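Local atomic coordinates of protein argonaute (Marinitoga piezophila, PDB entry 5I4A), a protein that uses short guide RNAs with a 5'-hydroxyl end to bind complementary target nucleic acid and cleave it as an endonuclease. Residues G187-D192 with E205-N210; K297-F302 with D395-Q400. All coordinates share one frame; numbering follows the deposited sequence.

Contact 1 of 2, residues G187-D192 with E205-N210; sequences GILKID and ENYLFN. With nucleotides of chain B.
Tyr-207 lies across the side chains of Leu-189 and Ile-191 inside the PAZ domain, where strands 188-192 and 207-211 belong to one antiparallel sheet but do not pair directly. The CA atoms of Leu-189 and Tyr-207 are 9.1 Å apart and no hydrogen bond joins the segments, so side chains pointing at one another across the gap make the contact, burying 161 Å². The two aliphatic residues, two positions apart on their strand, divide the tyrosine between them. Leu-189 meets its root, CD2 coming within 3.8 Å of Tyr-207 CB. Ile-191 crosses the far half at about a right angle: its CG2 is 4.0 Å from Tyr-207 CE2, and its CD1 reaches 3.6 Å from Tyr-207 OH. Relative to the ring plane, Leu-189 CD2 and Ile-191 CD1 come in obliquely. With its CB already directed at strand 188-192, CG anti to the carbonyl carbon (chi1 -69°) lays the ring against both aliphatic chains, and its hydroxyl ends at the guide RNA. There N3 of U21 of chain B donates a weak hydrogen bond to Tyr-207 OH, 3.3 Å long and bent to 126° at the hydrogen. A leucine in place of Tyr-207 would probably leave that N3 without its acceptor and open a gap beside Ile-191. Leu-170 packs against both Ile-191 and Tyr-207. Ile-191 also comes near the base, its CD1 4.0 Å from O4 of U21 of chain B.

Contact 2 of 2, residues K297-F302 with D395-Q400; sequences KAIFFF and DNLILQ
Ile-299 and Leu-397 have their CA atoms 9.3 Å apart and share no backbone hydrogen bond, because strand 374-379 runs between 295-302 and 398-403 in the parallel sheet of the Mid domain, a Rossmann-like fold. Leu-397 therefore bridges the distance with its side chain. One methyl does the touching: Leu-397 CD1 lies 3.9 Å from Phe-301 CZ and equally far from CE1 of that ring, approaching it obliquely. The same methyl is 4.2 Å from Ile-299 CD1, where the two side chains cross at about a right angle. Ile-299 reaches it because CG1 sits between the backbone N and the carbonyl carbon (chi1 56°), and the trans chi2 of 176° then extends CD1 to meet the leucine. Around this group, Phe-393 meets the Phe-301 ring edge-to-face, Phe-351 touches Ile-299 and Ile-369 touches Leu-397. Asn-396 ND2 is hydrogen-bonded to the carbonyls of Ile-366 and Ile-369, tying this turn to the chain ahead of strand 374-379. Across the two segments only carbon meets carbon, over 91 Å² of buried surface, which implies cohesion by van der Waals and hydrophobic forces, with shape rather than polar pairing setting the fit.

In the fold
Contact 1 closes along the chain before contact 2 opens, and the two belong to different lobes: 187-192 with 205-210 lies in the PAZ domain of the PAZ lobe, 297-302 with 395-400 in the Mid domain of the PIWI lobe. Their centres are 47 Å apart and their nearest atoms about 28 Å, so they do not touch. The bound guide RNA relates them. Contact 1 meets a nucleotide directly, whereas the nearest atom of contact 2 is about 6 Å from the nucleic acid. In Argonautes generally, PAZ receives the guide's 3' end and Mid its 5' end. Both contacts lie away from the inferred active-site residues Asp-449, Glu-485, Asp-519 and Asn-627 of the PIWI domain.

Contact 1 of 2, residues G187-D192 with E205-N210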
loop_
_atom_site.group_PDB
_atom_site.type_symbol
_atom_site.label_atom_id
_atom_site.label_comp_id
_atom_site.label_asym_id
_atom_site.label_seq_id
_atom_site.Cartn_x
_atom_site.Cartn_y
_atom_site.Cartn_z
ATOM N N GLY A 187 6.625 35.410 -11.825
ATOM C CA GLY A 187 6.065 34.848 -13.034
ATOM C C GLY A 187 6.757 33.615 -13.572
ATOM O O GLY A 187 6.389 33.150 -14.658
ATOM N N ILE A 188 7.742 33.067 -12.864
ATOM C CA ILE A 188 8.417 31.843 -13.280
ATOM C C ILE A 188 8.084 30.749 -12.271
ATOM O O ILE A 188 8.313 30.906 -11.064
ATOM C CB ILE A 188 9.935 32.040 -13.435
ATOM C CG1 ILE A 188 10.586 32.512 -12.133
ATOM C CG2 ILE A 188 10.226 33.036 -14.550
ATOM C CD1 ILE A 188 12.035 32.101 -11.985
ATOM N N LEU A 189 7.520 29.653 -12.766
ATOM C CA LEU A 189 7.098 28.529 -11.944
ATOM C C LEU A 189 8.132 27.416 -12.060
ATOM O O LEU A 189 8.542 27.059 -13.169
ATOM C CB LEU A 189 5.720 28.033 -12.383
ATOM C CG LEU A 189 5.035 26.934 -11.570
ATOM C CD1 LEU A 189 4.698 27.436 -10.174
ATOM C CD2 LEU A 189 3.785 26.447 -12.289
ATOM N N LYS A 190 8.556 26.878 -10.920
ATOM C CA LYS A 190 9.606 25.870 -10.880
ATOM C C LYS A 190 9.075 24.598 -10.234
ATOM O O LYS A 190 8.447 24.645 -9.171
ATOM C CB LYS A 190 10.839 26.391 -10.135
ATOM C CG LYS A 190 11.468 27.600 -10.817
ATOM C CD LYS A 190 12.980 27.639 -10.657
ATOM C CE LYS A 190 13.389 28.097 -9.269
ATOM N NZ LYS A 190 14.803 28.559 -9.242
ATOM N N ILE A 191 9.334 23.464 -10.886
ATOM C CA ILE A 191 8.824 22.167 -10.471
ATOM C C ILE A 191 9.996 21.214 -10.280
ATOM O O ILE A 191 11.104 21.440 -10.775
ATOM C CB ILE A 191 7.821 21.593 -11.492
ATOM C CG1 ILE A 191 8.504 21.386 -12.846
ATOM C CG2 ILE A 191 6.639 22.522 -11.658
ATOM C CD1 ILE A 191 7.563 20.930 -13.941
ATOM N N ASP A 192 9.736 20.131 -9.555
ATOM C CA ASP A 192 10.719 19.079 -9.331
ATOM C C ASP A 192 10.462 17.941 -10.309
ATOM O O ASP A 192 9.330 17.461 -10.429
ATOM C CB ASP A 192 10.656 18.569 -7.889
ATOM C CG ASP A 192 11.852 17.704 -7.513
ATOM O OD1 ASP A 192 12.459 17.074 -8.408
ATOM O OD2 ASP A 192 12.186 17.650 -6.311
ATOM N N GLU A 205 0.491 28.045 -16.791
ATOM C CA GLU A 205 -0.964 28.018 -16.736
ATOM C C GLU A 205 -1.534 26.609 -16.818
ATOM O O GLU A 205 -2.706 26.410 -16.484
ATOM C CB GLU A 205 -1.552 28.872 -17.864
ATOM C CG GLU A 205 -1.470 28.244 -19.251
ATOM C CD GLU A 205 -0.243 28.681 -20.030
ATOM O OE1 GLU A 205 0.669 29.281 -19.424
ATOM O OE2 GLU A 205 -0.189 28.419 -21.253
ATOM N N ASN A 206 -0.739 25.631 -17.249
ATOM C CA ASN A 206 -1.174 24.242 -17.300
ATOM C C ASN A 206 -1.032 23.528 -15.962
ATOM O O ASN A 206 -1.258 22.315 -15.892
ATOM C CB ASN A 206 -0.393 23.480 -18.375
ATOM C CG ASN A 206 -0.828 23.846 -19.781
ATOM O OD1 ASN A 206 -1.859 24.488 -19.975
ATOM N ND2 ASN A 206 -0.048 23.428 -20.770
ATOM N N TYR A 207 -0.671 24.245 -14.904
ATOM C CA TYR A 207 -0.408 23.647 -13.603
ATOM C C TYR A 207 -1.413 24.163 -12.585
ATOM O O TYR A 207 -1.602 25.376 -12.448
ATOM C CB TYR A 207 1.021 23.944 -13.145
ATOM C CG TYR A 207 2.063 23.236 -13.978
ATOM C CD1 TYR A 207 2.349 23.660 -15.266
ATOM C CD2 TYR A 207 2.754 22.138 -13.481
ATOM C CE1 TYR A 207 3.283 23.012 -16.036
ATOM C CE2 TYR A 207 3.702 21.487 -14.247
ATOM C CZ TYR A 207 3.964 21.934 -15.524
ATOM O OH TYR A 207 4.902 21.298 -16.302
ATOM N N LEU A 208 -2.054 23.236 -11.881
ATOM C CA LEU A 208 -2.958 23.548 -10.789
ATOM C C LEU A 208 -2.431 22.912 -9.512
ATOM O O LEU A 208 -1.706 21.913 -9.552
ATOM C CB LEU A 208 -4.378 23.044 -11.072
ATOM C CG LEU A 208 -5.078 23.615 -12.306
ATOM C CD1 LEU A 208 -6.470 23.022 -12.449
ATOM C CD2 LEU A 208 -5.144 25.130 -12.224
ATOM N N PHE A 209 -2.793 23.499 -8.377
ATOM C CA PHE A 209 -2.422 22.932 -7.089
ATOM C C PHE A 209 -3.373 21.801 -6.728
ATOM O O PHE A 209 -4.594 21.945 -6.841
ATOM C CB PHE A 209 -2.435 24.007 -6.003
ATOM C CG PHE A 209 -1.182 24.826 -5.954
ATOM C CD1 PHE A 209 -0.012 24.286 -5.449
ATOM C CD2 PHE A 209 -1.168 26.132 -6.410
ATOM C CE1 PHE A 209 1.146 25.033 -5.397
ATOM C CE2 PHE A 209 -0.011 26.883 -6.363
ATOM C CZ PHE A 209 1.149 26.330 -5.859
ATOM N N ASN A 210 -2.812 20.676 -6.299
ATOM C CA ASN A 210 -3.590 19.518 -5.881
ATOM C C ASN A 210 -3.575 19.435 -4.360
ATOM O O ASN A 210 -2.505 19.465 -3.741
ATOM C CB ASN A 210 -3.026 18.236 -6.493
ATOM C CG ASN A 210 -3.887 17.025 -6.207
ATOM O OD1 ASN A 210 -5.108 17.130 -6.092
ATOM N ND2 ASN A 210 -3.253 15.865 -6.085
ATOM P P U B 21 4.078 20.258 -26.252
ATOM O OP1 U B 21 4.164 21.690 -26.664
ATOM O OP2 U B 21 3.544 19.290 -27.237
ATOM O "O5'" U B 21 5.490 19.673 -25.777
ATOM C "C5'" U B 21 6.552 20.530 -25.339
ATOM C "C4'" U B 21 6.077 21.454 -24.240
ATOM O "O4'" U B 21 6.120 20.766 -22.963
ATOM C "C3'" U B 21 6.808 22.795 -24.046
ATOM O "O3'" U B 21 5.931 23.901 -24.270
ATOM C "C2'" U B 21 7.213 22.802 -22.563
ATOM O "O2'" U B 21 6.979 24.038 -21.915
ATOM C "C1'" U B 21 6.350 21.704 -21.946
ATOM N N1 U B 21 7.010 21.061 -20.796
ATOM C C2 U B 21 6.751 21.612 -19.548
ATOM O O2 U B 21 6.006 22.535 -19.358
ATOM N N3 U B 21 7.377 21.057 -18.476
ATOM C C4 U B 21 8.252 20.006 -18.522
ATOM O O4 U B 21 8.743 19.605 -17.471
ATOM C C5 U B 21 8.503 19.474 -19.830
ATOM C C6 U B 21 7.895 20.010 -20.903
#

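Contact 2 of 2, residues K297-F302 with D395-Q400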
loop_
_atom_site.group_PDB
_atom_site.type_symbol
_atom_site.label_atom_id
_atom_site.label_comp_id
_atom_site.label_asym_id
_atom_site.label_seq_id
_atom_site.Cartn_x
_atom_site.Cartn_y
_atom_site.Cartn_z
ATOM N N LYS A 297 12.836 -6.036 30.797
ATOM C CA LYS A 297 13.996 -5.272 31.234
ATOM C C LYS A 297 14.161 -4.046 30.346
ATOM O O LYS A 297 13.919 -4.111 29.137
ATOM C CB LYS A 297 15.262 -6.137 31.197
ATOM C CG LYS A 297 15.207 -7.332 32.147
ATOM C CD LYS A 297 16.447 -8.207 32.037
ATOM C CE LYS A 297 16.540 -8.869 30.674
ATOM N NZ LYS A 297 17.661 -9.849 30.604
ATOM N N ALA A 298 14.569 -2.926 30.945
ATOM C CA ALA A 298 14.605 -1.680 30.194
ATOM C C ALA A 298 15.586 -0.698 30.817
ATOM O O ALA A 298 15.880 -0.763 32.013
ATOM C CB ALA A 298 13.208 -1.049 30.119
ATOM N N ILE A 299 16.091 0.207 29.977
ATOM C CA ILE A 299 16.848 1.376 30.406
ATOM C C ILE A 299 16.328 2.578 29.625
ATOM O O ILE A 299 15.607 2.437 28.635
ATOM C CB ILE A 299 18.372 1.216 30.209
ATOM C CG1 ILE A 299 18.700 0.886 28.751
ATOM C CG2 ILE A 299 18.934 0.160 31.156
ATOM C CD1 ILE A 299 20.186 0.801 28.470
ATOM N N PHE A 300 16.710 3.772 30.076
ATOM C CA PHE A 300 16.181 5.024 29.550
ATOM C C PHE A 300 17.277 5.840 28.875
ATOM O O PHE A 300 18.410 5.906 29.366
ATOM C CB PHE A 300 15.541 5.872 30.664
ATOM C CG PHE A 300 14.379 5.211 31.352
ATOM C CD1 PHE A 300 14.581 4.395 32.452
ATOM C CD2 PHE A 300 13.082 5.423 30.908
ATOM C CE1 PHE A 300 13.510 3.794 33.091
ATOM C CE2 PHE A 300 12.011 4.823 31.541
ATOM C CZ PHE A 300 12.226 4.009 32.632
ATOM N N PHE A 301 16.928 6.475 27.756
ATOM C CA PHE A 301 17.816 7.402 27.061
ATOM C C PHE A 301 17.098 8.732 26.885
ATOM O O PHE A 301 16.006 8.781 26.310
ATOM C CB PHE A 301 18.254 6.851 25.701
ATOM C CG PHE A 301 19.249 5.727 25.791
ATOM C CD1 PHE A 301 18.821 4.414 25.897
ATOM C CD2 PHE A 301 20.609 5.986 25.769
ATOM C CE1 PHE A 301 19.738 3.376 25.981
ATOM C CE2 PHE A 301 21.526 4.955 25.853
ATOM C CZ PHE A 301 21.091 3.651 25.961
ATOM N N PHE A 302 17.714 9.805 27.369
ATOM C CA PHE A 302 17.161 11.144 27.251
ATOM C C PHE A 302 18.064 11.994 26.369
ATOM O O PHE A 302 19.282 11.797 26.325
ATOM C CB PHE A 302 16.999 11.805 28.623
ATOM C CG PHE A 302 16.131 11.027 29.571
ATOM C CD1 PHE A 302 16.673 10.037 30.374
ATOM C CD2 PHE A 302 14.778 11.292 29.671
ATOM C CE1 PHE A 302 15.881 9.325 31.245
ATOM C CE2 PHE A 302 13.982 10.582 30.543
ATOM C CZ PHE A 302 14.536 9.595 31.329
ATOM N N ASP A 395 23.554 -2.315 18.967
ATOM C CA ASP A 395 22.774 -3.407 18.404
ATOM C C ASP A 395 22.317 -4.416 19.448
ATOM O O ASP A 395 21.430 -5.224 19.159
ATOM C CB ASP A 395 23.579 -4.120 17.316
ATOM C CG ASP A 395 23.903 -3.212 16.147
ATOM O OD1 ASP A 395 23.060 -2.356 15.804
ATOM O OD2 ASP A 395 25.005 -3.348 15.575
ATOM N N ASN A 396 22.892 -4.392 20.647
ATOM C CA ASN A 396 22.448 -5.295 21.699
ATOM C C ASN A 396 21.236 -4.767 22.458
ATOM O O ASN A 396 20.786 -5.418 23.406
ATOM C CB ASN A 396 23.597 -5.577 22.673
ATOM C CG ASN A 396 24.180 -4.315 23.275
ATOM O OD1 ASN A 396 24.208 -3.262 22.638
ATOM N ND2 ASN A 396 24.653 -4.415 24.513
ATOM N N LEU A 397 20.694 -3.619 22.063
ATOM C CA LEU A 397 19.508 -3.050 22.684
ATOM C C LEU A 397 18.347 -3.044 21.699
ATOM O O LEU A 397 18.534 -2.877 20.492
ATOM C CB LEU A 397 19.768 -1.621 23.170
ATOM C CG LEU A 397 20.897 -1.424 24.184
ATOM C CD1 LEU A 397 21.105 0.055 24.460
ATOM C CD2 LEU A 397 20.597 -2.172 25.470
ATOM N N ILE A 398 17.142 -3.224 22.234
ATOM C CA ILE A 398 15.916 -3.189 21.444
ATOM C C ILE A 398 15.412 -1.750 21.478
ATOM O O ILE A 398 14.865 -1.291 22.484
ATOM C CB ILE A 398 14.870 -4.170 21.979
ATOM C CG1 ILE A 398 15.429 -5.596 21.983
ATOM C CG2 ILE A 398 13.597 -4.104 21.143
ATOM C CD1 ILE A 398 14.499 -6.618 22.609
ATOM N N LEU A 399 15.598 -1.038 20.372
ATOM C CA LEU A 399 15.272 0.380 20.307
ATOM C C LEU A 399 13.763 0.580 20.402
ATOM O O LEU A 399 13.003 0.043 19.587
ATOM C CB LEU A 399 15.826 0.972 19.012
ATOM C CG LEU A 399 15.633 2.459 18.722
ATOM C CD1 LEU A 399 16.050 3.281 19.915
ATOM C CD2 LEU A 399 16.439 2.852 17.498
ATOM N N GLN A 400 13.327 1.352 21.399
ATOM C CA GLN A 400 11.907 1.595 21.655
ATOM C C GLN A 400 11.680 3.084 21.876
ATOM O O GLN A 400 11.499 3.535 23.015
ATOM C CB GLN A 400 11.414 0.783 22.855
ATOM C CG GLN A 400 11.370 -0.727 22.625
ATOM C CD GLN A 400 10.273 -1.146 21.657
ATOM O OE1 GLN A 400 9.449 -0.330 21.245
ATOM N NE2 GLN A 400 10.260 -2.423 21.293
#